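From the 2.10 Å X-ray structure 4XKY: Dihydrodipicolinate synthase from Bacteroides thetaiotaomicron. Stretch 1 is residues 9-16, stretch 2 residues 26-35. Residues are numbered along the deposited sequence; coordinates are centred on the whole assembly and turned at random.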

ATOM      1  N   ILE A   9      -2.258  -4.556  30.721  1.00 33.09           N
ATOM      2  CA  ILE A   9      -0.821  -4.745  30.636  1.00 34.92           C
ATOM      3  C   ILE A   9      -0.245  -3.564  29.863  1.00 33.84           C
ATOM      4  O   ILE A   9      -0.108  -3.634  28.667  1.00 32.98           O
ATOM      5  N   PRO A  10       0.089  -2.472  30.561  1.00 33.46           N
ATOM      6  CA  PRO A  10       0.577  -1.280  29.893  1.00 31.60           C
ATOM      7  C   PRO A  10       1.882  -1.516  29.181  1.00 30.86           C
ATOM      8  O   PRO A  10       2.796  -2.123  29.759  1.00 31.27           O
ATOM      9  N   PRO A  11       1.958  -1.057  27.926  1.00 29.60           N
ATOM     10  CA  PRO A  11       3.205  -0.924  27.214  1.00 29.07           C
ATOM     11  C   PRO A  11       3.899   0.328  27.739  1.00 28.03           C
ATOM     12  O   PRO A  11       3.535   1.463  27.379  1.00 26.07           O
ATOM     13  N   LEU A  12       4.866   0.123  28.624  1.00 27.75           N
ATOM     14  CA  LEU A  12       5.566   1.243  29.227  1.00 27.63           C
ATOM     15  C   LEU A  12       6.260   2.119  28.191  1.00 26.10           C
ATOM     16  O   LEU A  12       6.839   1.627  27.239  1.00 25.76           O
ATOM     17  N   VAL A  13       6.215   3.434  28.407  1.00 25.12           N
ATOM     18  CA  VAL A  13       7.133   4.331  27.738  1.00 24.81           C
ATOM     19  C   VAL A  13       8.527   4.026  28.283  1.00 25.45           C
ATOM     20  O   VAL A  13       8.665   3.455  29.382  1.00 24.08           O
ATOM     21  N   THR A  14       9.541   4.335  27.477  1.00 24.71           N
ATOM     22  CA  THR A  14      10.927   4.250  27.892  1.00 24.90           C
ATOM     23  C   THR A  14      11.266   5.693  28.248  1.00 25.72           C
ATOM     24  O   THR A  14      11.471   6.509  27.370  1.00 24.54           O
ATOM     25  N   PRO A  15      11.246   6.035  29.544  1.00 26.35           N
ATOM     26  CA  PRO A  15      11.531   7.429  29.926  1.00 26.81           C
ATOM     27  C   PRO A  15      12.991   7.741  29.719  1.00 26.35           C
ATOM     28  O   PRO A  15      13.849   6.910  30.030  1.00 26.90           O
ATOM     29  N   LEU A  16      13.238   8.912  29.146  1.00 25.85           N
ATOM     30  CA  LEU A  16      14.555   9.355  28.717  1.00 26.39           C
ATOM     31  C   LEU A  16      14.926  10.708  29.307  1.00 27.66           C
ATOM     32  O   LEU A  16      14.064  11.583  29.478  1.00 28.80           O
ATOM     33  N   GLY A  26      12.347   8.624  36.830  1.00 32.99           N
ATOM     34  CA  GLY A  26      11.028   8.618  36.199  1.00 31.38           C
ATOM     35  C   GLY A  26      10.486   7.226  36.015  1.00 30.34           C
ATOM     36  O   GLY A  26       9.331   6.975  36.288  1.00 29.87           O
ATOM     37  N   LEU A  27      11.332   6.311  35.562  1.00 30.91           N
ATOM     38  CA  LEU A  27      10.920   4.920  35.378  1.00 30.89           C
ATOM     39  C   LEU A  27      10.442   4.270  36.685  1.00 32.47           C
ATOM     40  O   LEU A  27       9.442   3.570  36.696  1.00 32.96           O
ATOM     41  N   GLN A  28      11.157   4.507  37.780  1.00 33.82           N
ATOM     42  CA  GLN A  28      10.709   4.057  39.102  1.00 34.84           C
ATOM     43  C   GLN A  28       9.361   4.643  39.458  1.00 34.11           C
ATOM     44  O   GLN A  28       8.464   3.907  39.846  1.00 34.74           O
ATOM     45  N   ARG A  29       9.195   5.953  39.301  1.00 33.02           N
ATOM     46  CA  ARG A  29       7.885   6.552  39.584  1.00 34.07           C
ATOM     47  C   ARG A  29       6.814   5.941  38.693  1.00 33.10           C
ATOM     48  O   ARG A  29       5.715   5.670  39.168  1.00 32.65           O
ATOM     49  N   LEU A  30       7.128   5.729  37.408  1.00 31.05           N
ATOM     50  CA  LEU A  30       6.147   5.163  36.472  1.00 30.47           C
ATOM     51  C   LEU A  30       5.712   3.783  36.923  1.00 29.90           C
ATOM     52  O   LEU A  30       4.520   3.495  36.978  1.00 29.84           O
ATOM     53  N   ILE A  31       6.677   2.929  37.246  1.00 29.37           N
ATOM     54  CA  ILE A  31       6.365   1.565  37.639  1.00 30.76           C
ATOM     55  C   ILE A  31       5.608   1.470  38.976  1.00 32.15           C
ATOM     56  O   ILE A  31       4.694   0.658  39.096  1.00 33.07           O
ATOM     57  N   GLU A  32       5.974   2.275  39.969  1.00 33.98           N
ATOM     58  CA  GLU A  32       5.210   2.320  41.212  1.00 36.02           C
ATOM     59  C   GLU A  32       3.780   2.770  40.907  1.00 35.39           C
ATOM     60  O   GLU A  32       2.837   2.207  41.415  1.00 35.76           O
ATOM     61  N   HIS A  33       3.627   3.775  40.053  1.00 34.62           N
ATOM     62  CA  HIS A  33       2.306   4.318  39.689  1.00 34.42           C
ATOM     63  C   HIS A  33       1.436   3.236  39.024  1.00 33.97           C
ATOM     64  O   HIS A  33       0.249   3.116  39.307  1.00 33.71           O
ATOM     65  N   LEU A  34       2.041   2.412  38.171  1.00 33.39           N
ATOM     66  CA  LEU A  34       1.286   1.345  37.521  1.00 33.42           C
ATOM     67  C   LEU A  34       0.892   0.250  38.499  1.00 34.47           C
ATOM     68  O   LEU A  34      -0.258  -0.225  38.484  1.00 34.88           O
ATOM     69  N   ILE A  35       1.825  -0.137  39.366  1.00 34.47           N
ATOM     70  CA  ILE A  35       1.556  -1.211  40.317  1.00 34.76           C
ATOM     71  C   ILE A  35       0.417  -0.819  41.254  1.00 36.08           C
ATOM     72  O   ILE A  35      -0.549  -1.565  41.402  1.00 35.21           O
TER

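The packing between the extended segment 9-16 and the helix 26-35 is apolar throughout. With hydrogens placed, no hydrogen bond joins the two stretches, and the closest atoms of each residue pair in contact are carbons. The helix bonds its own backbone through i to i+4 bonds, from Leu30 N to Gly26 O at 2.8 Å through Ile35 N to Ile31 O at 3.0 Å; these six bonds occupy NH groups 30-35 and C=O groups 26-31. The 334 Å² buried between the stretches, both sides summed, comes mostly from side chains, with helix backbone at Gly26 and Leu27 also touched by Pro15, and three residues account for much of it: Leu12, Pro15 and Leu30, with Leu34 equal to Leu30 in covered area.

Leu12 gives up the most surface, 64 Å². Its CA-to-CB bond points toward the helix, and although its CA lies 8.3 Å from the CA of Leu30, the side chain bridges that gap. With chi1 at -84° (m) and chi2 at 63° (p), its two methyls diverge along the helix. CD1 reaches Leu34 CD1 at 3.7 Å, while CD2 lies 3.8 Å from Ile31 CG1 and 4.3 Å from Leu27 CD1. Between them, Leu12 CG approaches Leu30 CD2 at 4.1 Å. One leucine thus meets four helical residues spanning two turns. Ile31 takes part although its CA-to-CB bond points sideways, because the m rotamer at chi1 brings the end of its side chain nearer.

Pro15 covers 57 Å² and works at much shorter backbone range: its CA and that of Leu27 are 6.0 Å apart. The ring, puckered C-gamma endo, meets the helix through CG, which is 3.8 Å from Leu27 CA and 3.9 Å from Leu27 CB. The same Pro15 CG lies 4.3 Å from Gly26 C. Gly26 has no side chain, and an ideal CB built on it would sit 3.9 Å from Pro15 CB, a separation that by itself implies no clash. Leu27 is t at chi1 and p at chi2; its CA-to-CB bond runs sideways, so Pro15 contacts the base of the residue while its CD1 extends to Leu12.

Leu30 and Leu34, one helical turn apart, both point toward the segment and are each covered over 51 Å², but they use different rotamers. Leu30 (chi1 177°, t; chi2 62°, p) places CD2 among three residues of the segment: 3.7 Å from Val13 CG2, 4.1 Å from Leu12 CG, and a looser 4.5 Å from Pro15 CG. Leu34 (chi1 -64°, m; chi2 173°, t) presents CD1 to Leu12 and also to Pro10, whose CG lies 3.8 Å from Leu34 CD1.

The polar side chains stand outside this layer. Thr14 points away, and its OG1 is hydrogen-bonded elsewhere in the structure; the side chains of Arg29, Glu32 and His33 are out of reach of the segment.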

ATOM      1  CB  ILE A   9      -0.480  -6.054  29.896  1.00 38.65           C
ATOM      2  CG1 ILE A   9      -1.038  -7.257  30.657  1.00 40.17           C
ATOM      3  CG2 ILE A   9       1.024  -6.222  29.681  1.00 40.17           C
ATOM      4  CD1 ILE A   9      -2.183  -7.902  29.930  1.00 42.95           C
ATOM      5  CB  PRO A  10       0.795  -0.277  31.025  1.00 33.18           C
ATOM      6  CG  PRO A  10       0.776  -1.070  32.277  1.00 34.29           C
ATOM      7  CD  PRO A  10      -0.006  -2.303  32.019  1.00 33.26           C
ATOM      8  CB  PRO A  11       2.762  -0.763  25.752  1.00 28.88           C
ATOM      9  CG  PRO A  11       1.438  -0.067  25.846  1.00 29.53           C
ATOM     10  CD  PRO A  11       0.852  -0.407  27.211  1.00 29.59           C
ATOM     11  CB  LEU A  12       6.603   0.771  30.241  1.00 29.74           C
ATOM     12  CG  LEU A  12       6.127   0.466  31.661  1.00 31.72           C
ATOM     13  CD1 LEU A  12       5.143  -0.675  31.612  1.00 33.08           C
ATOM     14  CD2 LEU A  12       7.296   0.051  32.523  1.00 33.22           C
ATOM     15  CB  VAL A  13       6.768   5.830  27.931  1.00 24.87           C
ATOM     16  CG1 VAL A  13       5.390   6.135  27.367  1.00 24.36           C
ATOM     17  CG2 VAL A  13       6.787   6.237  29.381  1.00 25.00           C
ATOM     18  CB  THR A  14      11.839   3.681  26.774  1.00 26.00           C
ATOM     19  OG1 THR A  14      11.391   2.361  26.387  1.00 24.63           O
ATOM     20  CG2 THR A  14      13.293   3.611  27.252  1.00 25.74           C
ATOM     21  CB  PRO A  15      11.150   7.508  31.396  1.00 27.91           C
ATOM     22  CG  PRO A  15      10.689   6.156  31.808  1.00 27.52           C
ATOM     23  CD  PRO A  15      10.982   5.175  30.704  1.00 27.25           C
ATOM     24  CB  LEU A  16      14.533   9.503  27.210  1.00 26.51           C
ATOM     25  CG  LEU A  16      14.199   8.231  26.450  1.00 27.06           C
ATOM     26  CD1 LEU A  16      14.177   8.593  24.974  1.00 28.40           C
ATOM     27  CD2 LEU A  16      15.227   7.135  26.754  1.00 27.44           C
ATOM     28  CB  LEU A  27      12.066   4.120  34.802  1.00 30.04           C
ATOM     29  CG  LEU A  27      11.801   2.635  34.655  1.00 28.73           C
ATOM     30  CD1 LEU A  27      10.703   2.360  33.664  1.00 28.22           C
ATOM     31  CD2 LEU A  27      13.083   2.008  34.196  1.00 29.60           C
ATOM     32  CB  GLN A  28      11.727   4.410  40.176  1.00 36.72           C
ATOM     33  CG  GLN A  28      13.006   3.609  39.987  1.00 39.21           C
ATOM     34  CD  GLN A  28      14.176   4.040  40.854  1.00 41.83           C
ATOM     35  OE1 GLN A  28      14.082   4.996  41.627  1.00 46.89           O
ATOM     36  NE2 GLN A  28      15.287   3.309  40.738  1.00 39.39           N
ATOM     37  CB  ARG A  29       7.871   8.076  39.442  1.00 34.80           C
ATOM     38  CG  ARG A  29       8.440   8.836  40.637  1.00 37.03           C
ATOM     39  CD  ARG A  29       8.245  10.341  40.473  1.00 37.83           C
ATOM     40  NE  ARG A  29       9.039  10.840  39.347  1.00 38.92           N
ATOM     41  CZ  ARG A  29      10.305  11.234  39.429  1.00 41.31           C
ATOM     42  NH1 ARG A  29      10.951  11.235  40.597  1.00 43.67           N
ATOM     43  NH2 ARG A  29      10.924  11.664  38.347  1.00 42.13           N
ATOM     44  CB  LEU A  30       6.714   5.110  35.049  1.00 30.62           C
ATOM     45  CG  LEU A  30       5.875   4.478  33.933  1.00 31.19           C
ATOM     46  CD1 LEU A  30       4.566   5.211  33.691  1.00 31.59           C
ATOM     47  CD2 LEU A  30       6.674   4.400  32.641  1.00 30.76           C
ATOM     48  CB  ILE A  31       7.618   0.665  37.635  1.00 31.57           C
ATOM     49  CG1 ILE A  31       8.104   0.457  36.196  1.00 31.09           C
ATOM     50  CG2 ILE A  31       7.318  -0.691  38.290  1.00 32.19           C
ATOM     51  CD1 ILE A  31       9.517  -0.073  36.117  1.00 31.89           C
ATOM     52  CB  GLU A  32       5.853   3.256  42.250  1.00 37.84           C
ATOM     53  CG  GLU A  32       7.218   2.809  42.794  1.00 39.24           C
ATOM     54  CD  GLU A  32       7.211   1.413  43.403  1.00 40.62           C
ATOM     55  OE1 GLU A  32       6.145   0.987  43.894  1.00 43.74           O
ATOM     56  OE2 GLU A  32       8.257   0.722  43.379  1.00 40.26           O
ATOM     57  CB  HIS A  33       2.554   5.526  38.778  1.00 34.92           C
ATOM     58  CG  HIS A  33       1.357   6.067  38.064  1.00 35.72           C
ATOM     59  ND1 HIS A  33       0.355   6.769  38.699  1.00 36.30           N
ATOM     60  CD2 HIS A  33       1.075   6.129  36.740  1.00 35.94           C
ATOM     61  CE1 HIS A  33      -0.520   7.196  37.807  1.00 36.22           C
ATOM     62  NE2 HIS A  33      -0.105   6.822  36.609  1.00 38.19           N
ATOM     63  CB  LEU A  34       2.057   0.765  36.342  1.00 32.88           C
ATOM     64  CG  LEU A  34       2.302   1.764  35.210  1.00 31.67           C
ATOM     65  CD1 LEU A  34       3.222   1.153  34.182  1.00 30.77           C
ATOM     66  CD2 LEU A  34       1.019   2.185  34.542  1.00 32.48           C
ATOM     67  CB  ILE A  35       2.801  -1.573  41.128  1.00 35.33           C
ATOM     68  CG1 ILE A  35       3.786  -2.297  40.218  1.00 34.54           C
ATOM     69  CG2 ILE A  35       2.433  -2.455  42.322  1.00 35.79           C
ATOM     70  CD1 ILE A  35       5.150  -2.554  40.814  1.00 35.44           C
TER